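Local atomic coordinates of GTN Reductase (Agrobacterium tumefaciens, PDB entry 5N6G), a protein that is an FMN-dependent ene-reductase of the Old Yellow Enzyme family, probably reducing activated C=C bonds with NADH or NADPH as electron source. Residues 69-74 and 96-101; 57-62 and 157-162; 213-218 and 227-232. All coordinates share one frame; numbering follows the deposited sequence.

Contact 1: 69-74 and 96-101; sequences PGLYKR and AQIWHV. With FMN (flavin mononucleotide), chain B; 8OZ (2-Phenylacrylic acid), chain C.
Leu71 reaches the outer side of strand 94-99 with one methyl, CD1, which lies 3.6 Å from CG2 of Ile98. The two side chains cross at about a right angle, so methyls make the contact. Ile98 carries CG2 anti to its carbonyl carbon and CG1 between the backbone N and the carbonyl carbon (chi1 61°), which leaves CG2 as the branch that meets Leu71. A looser apolar approach follows at CD1 of Leu71 and CB of Ala96, 4.4 Å apart. No hydrogen bond joins the two segments, and only 77 Å² is buried between them, yet all three touching residues are buried.

In the TIM barrel of this family, segment 69-74 belongs to the connection from strand 50-57 to helix 74-89, and the next barrel strand holds 96-99. Ala96 and Ile98 serve the outer layer, whereas Gln97 serves the flavin inside.

Within this contact, polar bonds to the cofactor come from the Gln97 amide at the end of an extended chain, CG anti to the backbone N (chi1 -172°). Its OE1 accepts from N3 of FMN at 2.9 Å with an angle of 160°, and its NE2 donates to O2 of FMN, also at 2.9 Å. This paired donor and acceptor fixes the rotation of the amide and reads the pyrimidine edge of the flavin.

Trp99, one of the residues lining the ligand pocket, makes a tight, oblique contact: its CZ2 lies 3.2 Å from C, the terminal alkene carbon of 2-phenylacrylic acid. CG1 of Val101 packs over one face of the indole, toward its rim.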
loop_
_atom_site.group_PDB
_atom_site.type_symbol
_atom_site.label_atom_id
_atom_site.label_comp_id
_atom_site.label_asym_id
_atom_site.label_seq_id
_atom_site.Cartn_x
_atom_site.Cartn_y
_atom_site.Cartn_z
ATOM N N PRO A 69 -7.696 5.030 -9.419
ATOM C CA PRO A 69 -7.901 3.906 -10.339
ATOM C C PRO A 69 -8.187 2.639 -9.553
ATOM O O PRO A 69 -7.579 2.387 -8.518
ATOM C CB PRO A 69 -6.559 3.805 -11.069
ATOM C CG PRO A 69 -5.589 4.249 -10.051
ATOM C CD PRO A 69 -6.270 5.376 -9.312
ATOM N N GLY A 70 -9.117 1.828 -10.058
ATOM C CA GLY A 70 -9.465 0.572 -9.435
ATOM C C GLY A 70 -9.111 -0.654 -10.266
ATOM O O GLY A 70 -8.483 -0.571 -11.320
ATOM N N LEU A 71 -9.538 -1.820 -9.757
ATOM C CA LEU A 71 -9.381 -3.094 -10.449
ATOM C C LEU A 71 -10.721 -3.773 -10.711
ATOM O O LEU A 71 -10.758 -4.979 -10.948
ATOM C CB LEU A 71 -8.465 -4.013 -9.642
ATOM C CG LEU A 71 -6.994 -3.641 -9.775
ATOM C CD1 LEU A 71 -6.187 -4.377 -8.708
ATOM C CD2 LEU A 71 -6.475 -3.949 -11.165
ATOM N N TYR A 72 -11.823 -3.021 -10.705
ATOM C CA TYR A 72 -13.157 -3.627 -10.746
ATOM C C TYR A 72 -13.962 -3.255 -11.988
ATOM O O TYR A 72 -15.145 -3.634 -12.096
ATOM C CB TYR A 72 -13.922 -3.260 -9.466
ATOM C CG TYR A 72 -14.016 -1.777 -9.170
ATOM C CD1 TYR A 72 -15.039 -0.999 -9.715
ATOM C CD2 TYR A 72 -13.071 -1.149 -8.372
ATOM C CE1 TYR A 72 -15.134 0.359 -9.435
ATOM C CE2 TYR A 72 -13.141 0.200 -8.101
ATOM C CZ TYR A 72 -14.160 0.955 -8.629
ATOM O OH TYR A 72 -14.229 2.306 -8.356
ATOM N N LYS A 73 -13.369 -2.556 -12.943
ATOM C CA LYS A 73 -13.968 -2.311 -14.250
ATOM C C LYS A 73 -13.090 -2.924 -15.325
ATOM O O LYS A 73 -11.860 -2.905 -15.201
ATOM C CB LYS A 73 -14.124 -0.802 -14.523
ATOM C CG LYS A 73 -15.029 -0.056 -13.565
ATOM C CD LYS A 73 -15.099 1.424 -13.931
ATOM C CE LYS A 73 -16.038 2.186 -13.008
ATOM N NZ LYS A 73 -16.239 3.579 -13.479
ATOM N N ARG A 74 -13.716 -3.461 -16.384
ATOM C CA ARG A 74 -12.942 -3.996 -17.498
ATOM C C ARG A 74 -12.044 -2.928 -18.086
ATOM O O ARG A 74 -10.894 -3.201 -18.449
ATOM C CB ARG A 74 -13.855 -4.541 -18.604
ATOM C CG ARG A 74 -14.765 -5.660 -18.175
ATOM C CD ARG A 74 -13.977 -6.879 -17.714
ATOM N NE ARG A 74 -13.051 -7.381 -18.720
ATOM C CZ ARG A 74 -12.042 -8.202 -18.443
ATOM N NH1 ARG A 74 -11.822 -8.600 -17.196
ATOM N NH2 ARG A 74 -11.246 -8.620 -19.407
ATOM N N ALA A 96 0.567 -4.349 -7.945
ATOM C CA ALA A 96 -0.603 -3.532 -7.649
ATOM C C ALA A 96 -0.862 -3.520 -6.153
ATOM O O ALA A 96 -0.939 -4.591 -5.532
ATOM C CB ALA A 96 -1.830 -4.089 -8.369
ATOM N N GLN A 97 -1.009 -2.329 -5.574
ATOM C CA GLN A 97 -1.350 -2.227 -4.154
ATOM C C GLN A 97 -2.865 -2.334 -4.032
ATOM O O GLN A 97 -3.575 -1.339 -4.163
ATOM C CB GLN A 97 -0.844 -0.931 -3.521
ATOM C CG GLN A 97 -1.064 -1.012 -2.012
ATOM C CD GLN A 97 -0.806 0.253 -1.231
ATOM O OE1 GLN A 97 -1.343 1.325 -1.523
ATOM N NE2 GLN A 97 -0.032 0.117 -0.176
ATOM N N ILE A 98 -3.363 -3.529 -3.748
ATOM C CA ILE A 98 -4.806 -3.753 -3.770
ATOM C C ILE A 98 -5.394 -3.315 -2.431
ATOM O O ILE A 98 -4.881 -3.649 -1.353
ATOM C CB ILE A 98 -5.142 -5.211 -4.136
ATOM C CG1 ILE A 98 -4.571 -6.231 -3.144
ATOM C CG2 ILE A 98 -4.670 -5.487 -5.597
ATOM C CD1 ILE A 98 -5.015 -7.690 -3.485
ATOM N N TRP A 99 -6.466 -2.540 -2.498
ATOM C CA TRP A 99 -6.856 -1.645 -1.423
ATOM C C TRP A 99 -8.333 -1.791 -1.078
ATOM O O TRP A 99 -9.170 -1.965 -1.957
ATOM C CB TRP A 99 -6.590 -0.239 -1.882
ATOM C CG TRP A 99 -6.594 0.869 -0.888
ATOM C CD1 TRP A 99 -6.504 0.793 0.474
ATOM C CD2 TRP A 99 -6.615 2.257 -1.219
ATOM N NE1 TRP A 99 -6.474 2.066 1.008
ATOM C CE2 TRP A 99 -6.544 2.983 -0.010
ATOM C CE3 TRP A 99 -6.688 2.955 -2.428
ATOM C CZ2 TRP A 99 -6.529 4.366 0.014
ATOM C CZ3 TRP A 99 -6.681 4.316 -2.412
ATOM C CH2 TRP A 99 -6.616 5.021 -1.197
ATOM N N HIS A 100 -8.642 -1.709 0.205
ATOM C CA HIS A 100 -9.994 -1.467 0.681
ATOM C C HIS A 100 -9.875 -0.471 1.819
ATOM O O HIS A 100 -9.184 -0.727 2.813
ATOM C CB HIS A 100 -10.701 -2.757 1.149
ATOM C CG HIS A 100 -12.170 -2.603 1.329
ATOM N ND1 HIS A 100 -12.737 -1.646 2.140
ATOM C CD2 HIS A 100 -13.199 -3.301 0.791
ATOM C CE1 HIS A 100 -14.055 -1.745 2.072
ATOM N NE2 HIS A 100 -14.360 -2.750 1.270
ATOM N N VAL A 101 -10.547 0.661 1.680
ATOM C CA VAL A 101 -10.420 1.740 2.657
ATOM C C VAL A 101 -11.231 1.548 3.927
ATOM O O VAL A 101 -11.004 2.282 4.900
ATOM C CB VAL A 101 -10.857 3.097 2.090
ATOM C CG1 VAL A 101 -9.970 3.458 0.921
ATOM C CG2 VAL A 101 -12.323 3.092 1.679
HETATM N N1 FMN B . 0.923 4.826 1.238
HETATM C C2 FMN B . 0.239 3.718 0.801
HETATM O O2 FMN B . 0.368 2.604 1.355
HETATM N N3 FMN B . -0.589 3.823 -0.295
HETATM C C4 FMN B . -0.849 4.980 -1.006
HETATM O O4 FMN B . -1.572 4.956 -2.002
HETATM C C4A FMN B . -0.149 6.148 -0.520
HETATM N N5 FMN B . -0.315 7.279 -1.160
HETATM C C5A FMN B . 0.481 8.348 -0.786
HETATM C C6 FMN B . 0.402 9.521 -1.528
HETATM C C7 FMN B . 1.257 10.584 -1.272
HETATM C C7M FMN B . 1.154 11.823 -2.126
HETATM C C8 FMN B . 2.205 10.487 -0.248
HETATM C C8M FMN B . 3.188 11.594 0.014
HETATM C C9 FMN B . 2.274 9.324 0.515
HETATM C C9A FMN B . 1.423 8.253 0.244
HETATM N N10 FMN B . 1.546 7.022 0.923
HETATM C C10 FMN B . 0.754 5.959 0.585
HETATM C "C1'" FMN B . 2.662 6.852 1.865
HETATM C "C2'" FMN B . 3.966 6.591 1.122
HETATM O "O2'" FMN B . 3.914 5.333 0.438
HETATM C "C3'" FMN B . 5.192 6.604 2.035
HETATM O "O3'" FMN B . 5.011 5.661 3.090
HETATM C "C4'" FMN B . 5.480 7.971 2.653
HETATM O "O4'" FMN B . 5.533 8.973 1.635
HETATM C "C5'" FMN B . 6.752 7.971 3.481
HETATM O "O5'" FMN B . 7.894 7.678 2.651
HETATM P P FMN B . 8.965 8.785 2.137
HETATM O O1P FMN B . 9.599 9.346 3.392
HETATM O O2P FMN B . 8.141 9.842 1.421
HETATM O O3P FMN B . 9.891 8.027 1.259
HETATM C C4 8OZ C . -2.447 9.994 0.864
HETATM C C5 8OZ C . -3.655 10.443 0.382
HETATM C C6 8OZ C . -4.690 9.553 0.198
HETATM C C7 8OZ C . -4.514 8.210 0.478
HETATM C C8 8OZ C . -2.349 5.820 2.370
HETATM C C 8OZ C . -3.526 5.406 0.257
HETATM O O 8OZ C . -2.017 4.665 2.487
HETATM C C1 8OZ C . -3.069 6.283 1.139
HETATM C C2 8OZ C . -3.293 7.743 0.947
HETATM C C3 8OZ C . -2.261 8.654 1.153
HETATM O O1 8OZ C . -2.125 6.713 3.303
#

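Contact 2: 57-62 and 157-162; sequences PISQQG and LEDYRS
A methyl group sits almost exactly over the middle of an aromatic ring here: CD1 of Ile58 is 3.6 Å from the centroid of the Tyr160 ring and 9° off its normal, a CH-pi contact over the face. Ile58 gets there with CG1 placed between its backbone N and carbonyl carbon (chi1 60°) and with CD1 extended beyond it. The same methyl packs against the helix, CD1 of Ile58 lying 3.8 Å from CB of Asp159.

No direct hydrogen bond links the segments; two waters make the polar connections. Water 1 donates to O of Ile58 at 2.6 Å and accepts from OG of Ser162 at 2.8 Å. Water 2 has three partners: it accepts from OG of Ser59 and donates to OE1 of Gln61 and to OD2 of Asp159, the last at 2.7 Å. Ser59 is itself held by an ST motif, its OG accepting from N of Gly62 at 3.0 Å, so the hydroxyl uses both its donor and acceptor functions.

Ile98 of strand 94-99 also touches both Ile58 and Tyr160. The contact thus joins the connection after barrel strand 50-57 to helix 150-169, in the helical layer around the strands that defines a TIM barrel.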
loop_
_atom_site.group_PDB
_atom_site.type_symbol
_atom_site.label_atom_id
_atom_site.label_comp_id
_atom_site.label_asym_id
_atom_site.label_seq_id
_atom_site.Cartn_x
_atom_site.Cartn_y
_atom_site.Cartn_z
ATOM N N PRO A 57 -8.342 0.216 -5.512
ATOM C CA PRO A 57 -9.374 -0.535 -4.799
ATOM C C PRO A 57 -9.852 -1.758 -5.544
ATOM O O PRO A 57 -9.952 -1.783 -6.775
ATOM C CB PRO A 57 -10.497 0.493 -4.613
ATOM C CG PRO A 57 -9.728 1.802 -4.517
ATOM C CD PRO A 57 -8.647 1.652 -5.566
ATOM N N ILE A 58 -10.178 -2.779 -4.744
ATOM C CA ILE A 58 -10.713 -4.040 -5.261
ATOM C C ILE A 58 -12.183 -3.945 -5.636
ATOM O O ILE A 58 -12.715 -4.855 -6.299
ATOM C CB ILE A 58 -10.530 -5.150 -4.208
ATOM C CG1 ILE A 58 -11.279 -4.775 -2.926
ATOM C CG2 ILE A 58 -9.053 -5.366 -3.914
ATOM C CD1 ILE A 58 -11.206 -5.842 -1.832
ATOM N N SER A 59 -12.863 -2.879 -5.238
ATOM C CA SER A 59 -14.296 -2.742 -5.448
ATOM C C SER A 59 -14.646 -1.280 -5.247
ATOM O O SER A 59 -13.878 -0.521 -4.655
ATOM C CB SER A 59 -15.088 -3.581 -4.458
ATOM O OG SER A 59 -14.819 -3.089 -3.150
ATOM N N GLN A 60 -15.846 -0.907 -5.693
ATOM C CA GLN A 60 -16.306 0.449 -5.433
ATOM C C GLN A 60 -16.499 0.668 -3.933
ATOM O O GLN A 60 -16.220 1.753 -3.412
ATOM C CB GLN A 60 -17.605 0.714 -6.195
ATOM C CG GLN A 60 -18.024 2.167 -6.133
ATOM C CD GLN A 60 -19.360 2.412 -6.758
ATOM O OE1 GLN A 60 -19.870 1.571 -7.496
ATOM N NE2 GLN A 60 -19.948 3.566 -6.463
ATOM N N GLN A 61 -16.955 -0.361 -3.219
ATOM C CA GLN A 61 -17.083 -0.275 -1.769
ATOM C C GLN A 61 -15.737 0.049 -1.122
ATOM O O GLN A 61 -15.686 0.757 -0.110
ATOM C CB GLN A 61 -17.627 -1.597 -1.238
ATOM C CG GLN A 61 -17.924 -1.669 0.240
ATOM C CD GLN A 61 -17.975 -3.111 0.725
ATOM O OE1 GLN A 61 -16.961 -3.794 0.719
ATOM N NE2 GLN A 61 -19.150 -3.566 1.163
ATOM N N GLY A 62 -14.651 -0.432 -1.697
ATOM C CA GLY A 62 -13.314 -0.158 -1.184
ATOM C C GLY A 62 -12.717 1.180 -1.530
ATOM O O GLY A 62 -11.572 1.443 -1.121
ATOM N N LEU A 157 -13.784 -10.902 1.027
ATOM C CA LEU A 157 -12.736 -11.854 0.672
ATOM C C LEU A 157 -12.836 -12.248 -0.793
ATOM O O LEU A 157 -11.812 -12.340 -1.481
ATOM C CB LEU A 157 -12.797 -13.087 1.578
ATOM C CG LEU A 157 -12.369 -12.830 3.016
ATOM C CD1 LEU A 157 -12.635 -14.073 3.862
ATOM C CD2 LEU A 157 -10.913 -12.459 3.120
ATOM N N GLU A 158 -14.064 -12.457 -1.297
ATOM C CA GLU A 158 -14.227 -12.753 -2.717
ATOM C C GLU A 158 -13.751 -11.584 -3.570
ATOM O O GLU A 158 -13.174 -11.790 -4.649
ATOM C CB GLU A 158 -15.684 -13.111 -3.031
ATOM C CG GLU A 158 -15.926 -13.567 -4.468
ATOM C CD GLU A 158 -14.950 -14.656 -4.967
ATOM O OE1 GLU A 158 -14.665 -15.641 -4.235
ATOM O OE2 GLU A 158 -14.461 -14.513 -6.108
ATOM N N ASP A 159 -13.962 -10.346 -3.094
ATOM C CA ASP A 159 -13.478 -9.187 -3.841
ATOM C C ASP A 159 -11.956 -9.136 -3.854
ATOM O O ASP A 159 -11.363 -8.674 -4.835
ATOM C CB ASP A 159 -14.047 -7.884 -3.268
ATOM C CG ASP A 159 -15.532 -7.718 -3.552
ATOM O OD1 ASP A 159 -16.057 -8.368 -4.501
ATOM O OD2 ASP A 159 -16.171 -6.915 -2.833
ATOM N N TYR A 160 -11.294 -9.540 -2.758
ATOM C CA TYR A 160 -9.834 -9.622 -2.802
ATOM C C TYR A 160 -9.370 -10.697 -3.779
ATOM O O TYR A 160 -8.373 -10.499 -4.491
ATOM C CB TYR A 160 -9.254 -9.868 -1.414
ATOM C CG TYR A 160 -9.020 -8.638 -0.597
ATOM C CD1 TYR A 160 -7.918 -7.807 -0.819
ATOM C CD2 TYR A 160 -9.868 -8.316 0.447
ATOM C CE1 TYR A 160 -7.698 -6.688 -0.055
ATOM C CE2 TYR A 160 -9.653 -7.188 1.206
ATOM C CZ TYR A 160 -8.552 -6.390 0.963
ATOM O OH TYR A 160 -8.344 -5.278 1.728
ATOM N N ARG A 161 -10.078 -11.831 -3.848
ATOM C CA ARG A 161 -9.734 -12.861 -4.826
ATOM C C ARG A 161 -9.858 -12.318 -6.234
ATOM O O ARG A 161 -8.957 -12.490 -7.064
ATOM C CB ARG A 161 -10.619 -14.101 -4.662
ATOM C CG ARG A 161 -10.424 -14.868 -3.355
ATOM C CD ARG A 161 -11.232 -16.150 -3.301
ATOM N NE ARG A 161 -11.245 -16.654 -1.927
ATOM C CZ ARG A 161 -12.232 -16.487 -1.056
ATOM N NH1 ARG A 161 -13.375 -15.915 -1.405
ATOM N NH2 ARG A 161 -12.078 -16.909 0.190
ATOM N N SER A 162 -10.992 -11.691 -6.539
ATOM C CA SER A 162 -11.174 -11.224 -7.906
ATOM C C SER A 162 -10.235 -10.065 -8.223
ATOM O O SER A 162 -9.788 -9.930 -9.369
ATOM C CB SER A 162 -12.645 -10.856 -8.153
ATOM O OG SER A 162 -13.018 -9.700 -7.456
HETATM O O HOH W 1 -12.138 -7.029 -7.580
HETATM O O HOH W 2 -15.259 -4.932 -1.323
#

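Contact 3: 213-218 and 227-232; sequences EVVDAV and TGIRLS. With FMN (flavin mononucleotide), chain B.
Helix 204-222 and strand 227-231 are consecutive elements of the TIM barrel, and their contact is the helix-to-strand packing of a beta-alpha-beta crossover from strand 174-178 to the neighbouring parallel strand. CG1 of Val218, anti to the backbone N (chi1 171°), lies 3.8 Å from CG2 of Thr227 and 3.7 Å from its OG1. That hydroxyl's hydrogen-bond partner is O of Gly223, in the turn between helix and strand. One helical turn earlier, CG2 of Val215 meets CD1 of Ile229 at 3.9 Å, the side chains crossing at about a right angle.

Arg230 leaves the strand for the other side, toward FMN. Its NH1 donates to the flavin O2 at 2.8 Å with an angle of 140°, O2 lying at the guanidinium edge, and more weakly to the ribityl O2'. NH2 adds a bond to O3' of FMN at 3.1 Å.

The strand therefore separates two chemistries: branched side chains, Thr227 included, close its helix side without a hydrogen bond across, while the guanidinium grips ring carbonyl and ribityl chain. With NH1 of Arg230 also 3.0 Å from N1 of FMN, the positive charge would probably stabilise negative charge at the N1/O2 end of a reduced flavin.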
loop_
_atom_site.group_PDB
_atom_site.type_symbol
_atom_site.label_atom_id
_atom_site.label_comp_id
_atom_site.label_asym_id
_atom_site.label_seq_id
_atom_site.Cartn_x
_atom_site.Cartn_y
_atom_site.Cartn_z
ATOM N N GLU A 213 -6.839 -14.093 6.588
ATOM C CA GLU A 213 -7.775 -14.623 5.600
ATOM C C GLU A 213 -7.611 -13.929 4.257
ATOM O O GLU A 213 -7.716 -14.586 3.211
ATOM C CB GLU A 213 -9.220 -14.494 6.103
ATOM C CG GLU A 213 -9.556 -15.510 7.176
ATOM C CD GLU A 213 -10.935 -15.341 7.791
ATOM O OE1 GLU A 213 -11.562 -14.280 7.623
ATOM O OE2 GLU A 213 -11.390 -16.293 8.466
ATOM N N VAL A 214 -7.353 -12.612 4.271
ATOM C CA VAL A 214 -7.079 -11.889 3.030
ATOM C C VAL A 214 -5.818 -12.438 2.383
ATOM O O VAL A 214 -5.799 -12.740 1.188
ATOM C CB VAL A 214 -6.971 -10.371 3.283
ATOM C CG1 VAL A 214 -6.487 -9.653 2.027
ATOM C CG2 VAL A 214 -8.307 -9.803 3.763
ATOM N N VAL A 215 -4.743 -12.590 3.166
ATOM C CA VAL A 215 -3.494 -13.099 2.601
ATOM C C VAL A 215 -3.704 -14.478 1.992
ATOM O O VAL A 215 -3.253 -14.757 0.883
ATOM C CB VAL A 215 -2.381 -13.123 3.670
ATOM C CG1 VAL A 215 -1.154 -13.887 3.155
ATOM C CG2 VAL A 215 -1.999 -11.733 4.057
ATOM N N ASP A 216 -4.380 -15.369 2.711
ATOM C CA ASP A 216 -4.545 -16.716 2.203
ATOM C C ASP A 216 -5.461 -16.746 0.973
ATOM O O ASP A 216 -5.241 -17.555 0.068
ATOM C CB ASP A 216 -5.049 -17.629 3.320
ATOM C CG ASP A 216 -4.031 -17.791 4.449
ATOM O OD1 ASP A 216 -2.810 -17.577 4.196
ATOM O OD2 ASP A 216 -4.436 -18.145 5.584
ATOM N N ALA A 217 -6.468 -15.864 0.906
ATOM C CA ALA A 217 -7.328 -15.769 -0.279
ATOM C C ALA A 217 -6.546 -15.292 -1.503
ATOM O O ALA A 217 -6.686 -15.859 -2.602
ATOM C CB ALA A 217 -8.515 -14.835 0.000
ATOM N N VAL A 218 -5.744 -14.236 -1.345
ATOM C CA VAL A 218 -4.941 -13.712 -2.453
ATOM C C VAL A 218 -3.885 -14.725 -2.879
ATOM O O VAL A 218 -3.701 -15.003 -4.072
ATOM C CB VAL A 218 -4.302 -12.372 -2.045
ATOM C CG1 VAL A 218 -3.282 -11.900 -3.068
ATOM C CG2 VAL A 218 -5.394 -11.325 -1.794
ATOM N N THR A 227 2.671 -12.547 -3.875
ATOM C CA THR A 227 1.878 -11.836 -2.869
ATOM C C THR A 227 2.786 -11.193 -1.833
ATOM O O THR A 227 3.584 -11.880 -1.191
ATOM C CB THR A 227 0.893 -12.783 -2.180
ATOM O OG1 THR A 227 0.075 -13.437 -3.163
ATOM C CG2 THR A 227 0.020 -12.021 -1.207
ATOM N N GLY A 228 2.660 -9.871 -1.664
ATOM C CA GLY A 228 3.297 -9.166 -0.563
ATOM C C GLY A 228 2.269 -8.381 0.234
ATOM O O GLY A 228 1.074 -8.420 -0.047
ATOM N N ILE A 229 2.749 -7.706 1.273
ATOM C CA ILE A 229 1.836 -6.997 2.167
ATOM C C ILE A 229 2.557 -5.788 2.727
ATOM O O ILE A 229 3.752 -5.852 3.025
ATOM C CB ILE A 229 1.333 -7.922 3.298
ATOM C CG1 ILE A 229 0.271 -7.244 4.162
ATOM C CG2 ILE A 229 2.508 -8.471 4.115
ATOM C CD1 ILE A 229 -0.556 -8.231 4.967
ATOM N N ARG A 230 1.824 -4.700 2.925
ATOM C CA ARG A 230 2.356 -3.508 3.572
ATOM C C ARG A 230 1.775 -3.374 4.976
ATOM O O ARG A 230 0.556 -3.442 5.153
ATOM C CB ARG A 230 2.043 -2.251 2.755
ATOM C CG ARG A 230 2.831 -1.051 3.255
ATOM C CD ARG A 230 2.690 0.166 2.391
ATOM N NE ARG A 230 3.953 0.894 2.339
ATOM C CZ ARG A 230 4.083 2.210 2.211
ATOM N NH1 ARG A 230 3.034 2.996 2.199
ATOM N NH2 ARG A 230 5.294 2.731 2.112
ATOM N N LEU A 231 2.632 -3.101 5.954
ATOM C CA LEU A 231 2.262 -2.996 7.360
ATOM C C LEU A 231 2.826 -1.702 7.931
ATOM O O LEU A 231 3.871 -1.222 7.491
ATOM C CB LEU A 231 2.800 -4.191 8.181
ATOM C CG LEU A 231 2.362 -5.562 7.690
ATOM C CD1 LEU A 231 3.210 -6.638 8.412
ATOM C CD2 LEU A 231 0.863 -5.722 7.935
ATOM N N SER A 232 2.151 -1.145 8.934
ATOM C CA SER A 232 2.548 0.134 9.517
ATOM C C SER A 232 2.196 0.096 11.003
ATOM O O SER A 232 1.129 0.575 11.425
ATOM C CB SER A 232 1.872 1.312 8.805
ATOM O OG SER A 232 0.455 1.146 8.745
HETATM N N1 FMN B . 0.923 4.826 1.238
HETATM C C2 FMN B . 0.239 3.718 0.801
HETATM O O2 FMN B . 0.368 2.604 1.355
HETATM N N3 FMN B . -0.589 3.823 -0.295
HETATM C C4 FMN B . -0.849 4.980 -1.006
HETATM O O4 FMN B . -1.572 4.956 -2.002
HETATM C C4A FMN B . -0.149 6.148 -0.520
HETATM N N5 FMN B . -0.315 7.279 -1.160
HETATM C C5A FMN B . 0.481 8.348 -0.786
HETATM C C6 FMN B . 0.402 9.521 -1.528
HETATM C C7 FMN B . 1.257 10.584 -1.272
HETATM C C7M FMN B . 1.154 11.823 -2.126
HETATM C C8 FMN B . 2.205 10.487 -0.248
HETATM C C8M FMN B . 3.188 11.594 0.014
HETATM C C9 FMN B . 2.274 9.324 0.515
HETATM C C9A FMN B . 1.423 8.253 0.244
HETATM N N10 FMN B . 1.546 7.022 0.923
HETATM C C10 FMN B . 0.754 5.959 0.585
HETATM C "C1'" FMN B . 2.662 6.852 1.865
HETATM C "C2'" FMN B . 3.966 6.591 1.122
HETATM O "O2'" FMN B . 3.914 5.333 0.438
HETATM C "C3'" FMN B . 5.192 6.604 2.035
HETATM O "O3'" FMN B . 5.011 5.661 3.090
HETATM C "C4'" FMN B . 5.480 7.971 2.653
HETATM O "O4'" FMN B . 5.533 8.973 1.635
HETATM C "C5'" FMN B . 6.752 7.971 3.481
HETATM O "O5'" FMN B . 7.894 7.678 2.651
HETATM P P FMN B . 8.965 8.785 2.137
HETATM O O1P FMN B . 9.599 9.346 3.392
HETATM O O2P FMN B . 8.141 9.842 1.421
HETATM O O3P FMN B . 9.891 8.027 1.259
#

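Contacts 1 and 2 have centres about 7 Å apart and share the connection after strand 50-57: N of Leu71 and O of Pro57 are 3.0 Å apart, a probable hydrogen bond, and NE2 of His100 and OE1 of Gln61 are 2.9 Å apart, another. Contact 2 meets contact 3 in the helical layer, CD1 of Tyr160 lying 3.7 Å from CG1 of Val214, with centres about 13 Å apart. Contacts 1 and 3, with centres about 14 Å apart, converge on FMN, where NE2 of Gln97 lies 3.7 Å from CD of Arg230 and both donate to O2. Contact 2 stands back, its Tyr160 side chain about 12 Å (nearest atoms) from both FMN and 2-phenylacrylic acid.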